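Local coordinates for 5,10-methylenetetrahydromethanopterin reductase (Methanopyrus kandleri, PDB 1EZW), which catalyses the reversible, coenzyme F420-dependent reduction of methylene-tetrahydromethanopterin to methyl-tetrahydromethanopterin, a step of methanogenesis from carbon dioxide, at residues A[101-105]-A[106-110]; A[217-221]-A[222-226]; A[245-248]-A[249-253]. All coordinates share one frame; numbering follows the deposited sequence.

Each of the three interactions is a local contact within its own continuous run of chain, set around a TIM barrel of the luciferase-like family. Interactions 1 and 3 follow the barrel strands 93-95 and 225-229, which is consistent with a place on the C-terminal side of the barrel, where enzymes of this fold carry their active sites; their centres are about 22 Å apart and their nearest atoms about 8 Å. Interaction 2 leads into strand 225-229 from the other end of the barrel, with its centre about 33 Å from that of interaction 1 and about 32 Å from that of interaction 3. None of the three includes Thr56 or Ser57, which bind the magnesium ion.

Interaction 1. Residues A[101-105]-A[106-110]; sequences ATFDK and MGLPF
A Schellman motif closes helix 100-106, with Gly107 as its C-prime residue: Leu108 N reaches back to Phe103 O at 3.0 Å, and Gly107 N makes a weak bond to Asp104 O at 3.2 Å. Glycine suits the place because phi is positive there, a conformation it adopts without strain. Phe103 O is gripped twice, since Gly107 N also donates to it at 2.9 Å, nearly along the C=O axis, whereas Leu108 N comes in tilted 34° from the carbonyl plane. Met106 N bonds to Thr102 O at 3.0 Å, and the Gly107 N bond to Phe103 O is the last of the i+4 to i kind.

The reversal of the chain wraps apolar side chains around the Phe103 ring. Leu108 CD1 sits over one face, 4.1 Å from the ring centroid, a CH-pi form of the hydrophobic contact that commonly joins the residue after C-prime to the helix residue whose carbonyl takes the six-to-one bond. Met106 SD approaches the same side obliquely as a Met-aromatic contact. From the other side Phe110, its CG anti to the backbone N (chi1 -171°), turns its edge toward Phe103 in an offset edge-to-face pair with the planes at 84°. Pro109 O lies at the ring edge, 3.5 Å from Phe103 CD2.

The polar side is bridged by water. Asp104 OD1 accepts from two waters; one, 2.6 Å from that oxygen, also donates to Leu108 O, and the other donates to Phe110 O, so a carboxylate here can tie two loop carbonyls to the helix. Asp104 OD2 forms a salt bridge with Lys100. Lys105 NZ forms a salt bridge with Asp160 of the second subunit, whose Pro119 packs on Leu108 and Pro109.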
# COMPACT_ATOMS: atom_id res chain seq x y z
N ALA A 101 -19.88 -25.57 -10.71
CA ALA A 101 -20.83 -24.65 -10.08
C ALA A 101 -20.67 -23.25 -10.62
O ALA A 101 -21.65 -22.58 -10.96
CB ALA A 101 -20.65 -24.67 -8.55
N THR A 102 -19.42 -22.82 -10.75
CA THR A 102 -19.17 -21.46 -11.24
C THR A 102 -19.42 -21.32 -12.74
O THR A 102 -20.06 -20.34 -13.17
CB THR A 102 -17.73 -20.99 -10.89
OG1 THR A 102 -17.52 -21.19 -9.49
CG2 THR A 102 -17.58 -19.48 -11.20
N PHE A 103 -18.94 -22.26 -13.55
CA PHE A 103 -19.19 -22.18 -14.99
C PHE A 103 -20.68 -22.24 -15.32
O PHE A 103 -21.15 -21.49 -16.17
CB PHE A 103 -18.38 -23.25 -15.73
CG PHE A 103 -16.97 -22.82 -16.05
CD1 PHE A 103 -16.25 -21.98 -15.18
CD2 PHE A 103 -16.34 -23.28 -17.20
CE1 PHE A 103 -14.93 -21.62 -15.47
CE2 PHE A 103 -15.03 -22.91 -17.50
CZ PHE A 103 -14.32 -22.08 -16.63
N ASP A 104 -21.45 -23.07 -14.61
CA ASP A 104 -22.89 -23.07 -14.89
C ASP A 104 -23.50 -21.67 -14.67
O ASP A 104 -24.31 -21.18 -15.48
CB ASP A 104 -23.63 -24.10 -14.02
CG ASP A 104 -23.36 -25.55 -14.44
OD1 ASP A 104 -22.90 -25.77 -15.57
OD2 ASP A 104 -23.63 -26.47 -13.63
N LYS A 105 -23.08 -21.03 -13.58
CA LYS A 105 -23.60 -19.70 -13.27
C LYS A 105 -23.20 -18.73 -14.37
O LYS A 105 -23.99 -17.89 -14.75
CB LYS A 105 -23.05 -19.18 -11.93
CG LYS A 105 -23.62 -19.88 -10.68
CD LYS A 105 -22.82 -19.41 -9.47
CE LYS A 105 -23.19 -20.12 -8.17
NZ LYS A 105 -22.16 -19.70 -7.14
N MET A 106 -21.96 -18.84 -14.86
CA MET A 106 -21.49 -17.91 -15.90
C MET A 106 -22.13 -18.14 -17.25
O MET A 106 -22.17 -17.22 -18.06
CB MET A 106 -19.97 -18.03 -16.06
CG MET A 106 -19.21 -17.67 -14.80
SD MET A 106 -17.43 -17.70 -15.04
CE MET A 106 -17.21 -16.03 -15.84
N GLY A 107 -22.58 -19.37 -17.50
CA GLY A 107 -23.19 -19.71 -18.78
C GLY A 107 -22.21 -20.48 -19.65
O GLY A 107 -22.46 -20.71 -20.83
N LEU A 108 -21.07 -20.89 -19.11
CA LEU A 108 -20.09 -21.63 -19.88
C LEU A 108 -20.30 -23.11 -19.65
O LEU A 108 -20.68 -23.52 -18.56
CB LEU A 108 -18.67 -21.27 -19.42
CG LEU A 108 -18.19 -19.86 -19.76
CD1 LEU A 108 -16.79 -19.67 -19.15
CD2 LEU A 108 -18.12 -19.69 -21.29
N PRO A 109 -20.07 -23.94 -20.67
CA PRO A 109 -20.26 -25.37 -20.46
C PRO A 109 -19.18 -25.93 -19.54
O PRO A 109 -18.08 -25.35 -19.40
CB PRO A 109 -20.19 -25.93 -21.88
CG PRO A 109 -19.14 -25.03 -22.54
CD PRO A 109 -19.65 -23.65 -22.05
N PHE A 110 -19.48 -27.04 -18.87
CA PHE A 110 -18.47 -27.65 -18.03
C PHE A 110 -18.65 -29.16 -18.02
O PHE A 110 -19.73 -29.64 -17.75
CB PHE A 110 -18.54 -27.20 -16.57
CG PHE A 110 -17.36 -27.67 -15.77
CD1 PHE A 110 -16.15 -26.97 -15.83
CD2 PHE A 110 -17.42 -28.85 -15.03
CE1 PHE A 110 -15.02 -27.45 -15.16
CE2 PHE A 110 -16.29 -29.34 -14.36
CZ PHE A 110 -15.09 -28.63 -14.43
O HOH W 1 -22.85 -24.85 -17.95
O HOH W 2 -22.02 -28.53 -16.52

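Interaction 2. Residues A[217-221]-A[222-226]; sequences AGRSL and DEIDV
Arg219 and Glu223 face each other across a turn of 3-10 helix, and the tight part of the contact is the Glu223 carboxylate folded back on the chain. Glu223 OE2 takes the Ser220 N-H at 3.0 Å, met from above the carboxylate plane, while Glu223 N returns a bond to Ser220 O at 3.1 Å. A glutamate suits this place because its chain, extended beyond CG, just spans the turn. Ile224 N repeats the i+3 to i backbone bond one residue on, donating to Leu221 O at 3.1 Å. On this packed side Ile224 CD1 lies over a face of the guanidinium, 3.8 Å from Arg219 NH2, while Arg219 NH1 hydrogen-bonds to Ala190 O. The serine hydroxyl forms an ST turn by accepting from Asp222 N and also donates to Asp222 OD2, 2.6 Å from Ser220 OG; Ser220 has a second conformer, so these two hydroxyl bonds are less certain.

The salt bridge is looser. Arg219 NE meets Glu223 OE1 at 3.3 Å, a weak bond between groups whose planes lie 70° apart, and on this solvent side a water joins Arg219 NH1 to Glu223 OE1.

Gly218, with positive phi, ends helix 200-216 in a Schellman motif. Leu221 and Ile224 lean back on that helix, at Val207 and Ala214, as the chain enters barrel strand 225-229 between strands 192-196 and 321-324.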
# COMPACT_ATOMS: atom_id res chain seq x y z
N ALA A 217 8.12 -37.84 -18.24
CA ALA A 217 8.79 -36.61 -18.60
C ALA A 217 10.24 -36.64 -18.10
O ALA A 217 10.94 -35.64 -18.16
CB ALA A 217 8.03 -35.39 -17.98
N GLY A 218 10.69 -37.80 -17.62
CA GLY A 218 12.05 -37.91 -17.13
C GLY A 218 12.27 -37.17 -15.82
O GLY A 218 13.40 -36.79 -15.49
N ARG A 219 11.19 -36.99 -15.06
CA ARG A 219 11.28 -36.27 -13.79
C ARG A 219 11.11 -37.20 -12.61
O ARG A 219 10.49 -38.26 -12.71
CB ARG A 219 10.16 -35.21 -13.72
CG ARG A 219 10.14 -34.26 -14.90
CD ARG A 219 8.88 -33.39 -14.87
NE ARG A 219 9.02 -32.34 -13.87
CZ ARG A 219 7.99 -31.68 -13.35
NH1 ARG A 219 8.22 -30.72 -12.44
NH2 ARG A 219 6.75 -32.01 -13.68
N SER A 220 11.67 -36.79 -11.49
CA SER A 220 11.54 -37.55 -10.26
C SER A 220 10.33 -36.97 -9.55
O SER A 220 9.99 -35.80 -9.74
CB SER A 220 12.79 -37.35 -9.40
OG SER A 220 12.55 -37.75 -8.06
N LEU A 221 9.64 -37.80 -8.78
CA LEU A 221 8.50 -37.33 -8.02
C LEU A 221 8.91 -36.21 -7.05
O LEU A 221 8.10 -35.36 -6.72
CB LEU A 221 7.86 -38.49 -7.25
CG LEU A 221 6.59 -38.29 -6.42
CD1 LEU A 221 5.46 -37.72 -7.29
CD2 LEU A 221 6.14 -39.61 -5.83
N ASP A 222 10.17 -36.18 -6.63
CA ASP A 222 10.58 -35.13 -5.69
C ASP A 222 10.69 -33.73 -6.28
O ASP A 222 10.92 -32.77 -5.55
CB ASP A 222 11.89 -35.51 -4.98
CG ASP A 222 13.02 -35.75 -5.93
OD1 ASP A 222 13.30 -34.85 -6.76
OD2 ASP A 222 13.65 -36.83 -5.85
N GLU A 223 10.53 -33.61 -7.59
CA GLU A 223 10.56 -32.32 -8.27
C GLU A 223 9.17 -31.69 -8.20
O GLU A 223 8.98 -30.54 -8.60
CB GLU A 223 10.86 -32.51 -9.76
CG GLU A 223 12.26 -32.97 -10.06
CD GLU A 223 12.46 -33.20 -11.55
OE1 GLU A 223 12.00 -32.36 -12.37
OE2 GLU A 223 13.10 -34.21 -11.90
N ILE A 224 8.20 -32.46 -7.73
CA ILE A 224 6.83 -31.99 -7.70
C ILE A 224 6.30 -31.75 -6.29
O ILE A 224 6.41 -32.60 -5.41
CB ILE A 224 5.94 -33.00 -8.45
CG1 ILE A 224 6.51 -33.16 -9.87
CG2 ILE A 224 4.48 -32.52 -8.49
CD1 ILE A 224 5.90 -34.24 -10.67
N ASP A 225 5.79 -30.55 -6.08
CA ASP A 225 5.22 -30.19 -4.79
C ASP A 225 3.77 -30.67 -4.79
O ASP A 225 2.91 -30.11 -5.48
CB ASP A 225 5.31 -28.65 -4.61
CG ASP A 225 4.89 -28.19 -3.21
OD1 ASP A 225 4.97 -29.00 -2.26
OD2 ASP A 225 4.53 -27.00 -3.04
N VAL A 226 3.48 -31.75 -4.04
CA VAL A 226 2.12 -32.27 -3.97
C VAL A 226 1.39 -31.53 -2.85
O VAL A 226 1.65 -31.74 -1.66
CB VAL A 226 2.13 -33.81 -3.67
CG1 VAL A 226 0.72 -34.34 -3.59
CG2 VAL A 226 2.84 -34.52 -4.81
O HOH W 3 11.16 -29.95 -12.09
O HOH W 4 6.88 -34.89 -4.28

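Interaction 3. Residues A[245-248]-A[249-253]; sequences TKIV and VAFIV
Thr245 and Val249 stand side by side one turn apart on helix 238-254, joined by a backbone bond from Val249 N to Thr245 O at 2.8 Å. The next carbonyls are satisfied in the same way: Lys246 O accepts from Ala250 N at 2.8 Å, Ile247 O from Phe251 N at 3.3 Å, and Val248 O from Ile252 N at 3.0 Å. Val249 O in turn receives Val253 N. Near the helix end the backbone carbonyl Ile252 O takes the hydroxyl of Ser256. The N-H groups of Ile247 and Val248 have no such bond to the preceding turn, and the helix is kinked there.

The polar side-chain atoms of Thr245 and Lys246 find partners within the same helix. Thr245 OG1, placed between the backbone N and the carbonyl carbon (chi1 68°), bonds to Ile242 O, so the buried hydroxyl pairs with a carbonyl of the turn before. Lys246 NZ forms a salt bridge with Glu243.

Two further pairs, four residues apart, are apolar. Ile247 CD1 lies alongside the Phe251 ring, 3.8 Å from CE1 of Phe251, while Ile247 O sits at the edge of that ring, in its plane. Val248 CG1 and Ile252 CD1 approach to 4.0 Å. Beta-branched Val248 and Val249 offer short, stiff surfaces; Val249 and Val253 pack on Met294 of helix 292-298, while Ile247 and Phe251 pack on Phe283 of helix 283-289. Such a helix, packed in a group of extra helices in the part of the sequence between strands 225-229 and 321-324, is consistent with the insertion that luciferase-like TIM barrels carry after their seventh strand.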
# COMPACT_ATOMS: atom_id res chain seq x y z
N THR A 245 -16.15 -27.53 10.98
CA THR A 245 -16.01 -28.15 9.67
C THR A 245 -17.32 -28.59 9.03
O THR A 245 -17.41 -28.69 7.82
CB THR A 245 -15.15 -29.44 9.69
OG1 THR A 245 -15.86 -30.46 10.40
CG2 THR A 245 -13.82 -29.24 10.35
N LYS A 246 -18.35 -28.84 9.84
CA LYS A 246 -19.59 -29.40 9.30
C LYS A 246 -20.21 -28.82 8.05
O LYS A 246 -20.43 -29.56 7.08
CB LYS A 246 -20.62 -29.55 10.42
CG LYS A 246 -20.17 -30.61 11.42
CD LYS A 246 -21.15 -30.88 12.55
CE LYS A 246 -20.55 -31.87 13.55
NZ LYS A 246 -21.41 -32.09 14.75
N ILE A 247 -20.49 -27.53 8.02
CA ILE A 247 -21.07 -26.96 6.82
C ILE A 247 -20.18 -27.24 5.61
O ILE A 247 -20.67 -27.61 4.55
CB ILE A 247 -21.30 -25.43 6.93
CG1 ILE A 247 -21.93 -24.90 5.64
CG2 ILE A 247 -19.97 -24.72 7.18
CD1 ILE A 247 -23.25 -25.55 5.25
N VAL A 248 -18.87 -27.08 5.77
CA VAL A 248 -17.99 -27.31 4.64
C VAL A 248 -17.95 -28.79 4.24
O VAL A 248 -18.02 -29.12 3.07
CB VAL A 248 -16.55 -26.79 4.92
CG1 VAL A 248 -15.65 -27.07 3.72
CG2 VAL A 248 -16.57 -25.26 5.21
N VAL A 249 -17.86 -29.69 5.22
CA VAL A 249 -17.84 -31.12 4.89
C VAL A 249 -19.17 -31.52 4.23
O VAL A 249 -19.18 -32.30 3.27
CB VAL A 249 -17.59 -31.98 6.15
CG1 VAL A 249 -17.89 -33.44 5.87
CG2 VAL A 249 -16.11 -31.84 6.57
N ALA A 250 -20.27 -30.97 4.72
CA ALA A 250 -21.58 -31.28 4.13
C ALA A 250 -21.53 -31.04 2.62
O ALA A 250 -21.98 -31.89 1.85
CB ALA A 250 -22.67 -30.44 4.78
N PHE A 251 -20.99 -29.89 2.20
CA PHE A 251 -20.88 -29.60 0.77
C PHE A 251 -19.91 -30.52 0.07
O PHE A 251 -20.09 -30.86 -1.10
CB PHE A 251 -20.43 -28.15 0.53
CG PHE A 251 -21.57 -27.17 0.44
CD1 PHE A 251 -22.26 -26.76 1.58
CD2 PHE A 251 -21.98 -26.68 -0.80
CE1 PHE A 251 -23.34 -25.88 1.49
CE2 PHE A 251 -23.06 -25.80 -0.90
CZ PHE A 251 -23.74 -25.40 0.25
N ILE A 252 -18.85 -30.92 0.78
CA ILE A 252 -17.88 -31.82 0.17
C ILE A 252 -18.55 -33.18 -0.06
O ILE A 252 -18.41 -33.77 -1.13
CB ILE A 252 -16.64 -32.00 1.08
CG1 ILE A 252 -15.94 -30.64 1.24
CG2 ILE A 252 -15.71 -33.07 0.48
CD1 ILE A 252 -14.72 -30.66 2.15
N VAL A 253 -19.27 -33.67 0.94
CA VAL A 253 -19.96 -34.94 0.84
C VAL A 253 -20.89 -34.89 -0.35
O VAL A 253 -20.94 -35.82 -1.15
CB VAL A 253 -20.80 -35.25 2.11
CG1 VAL A 253 -21.65 -36.51 1.88
CG2 VAL A 253 -19.88 -35.47 3.30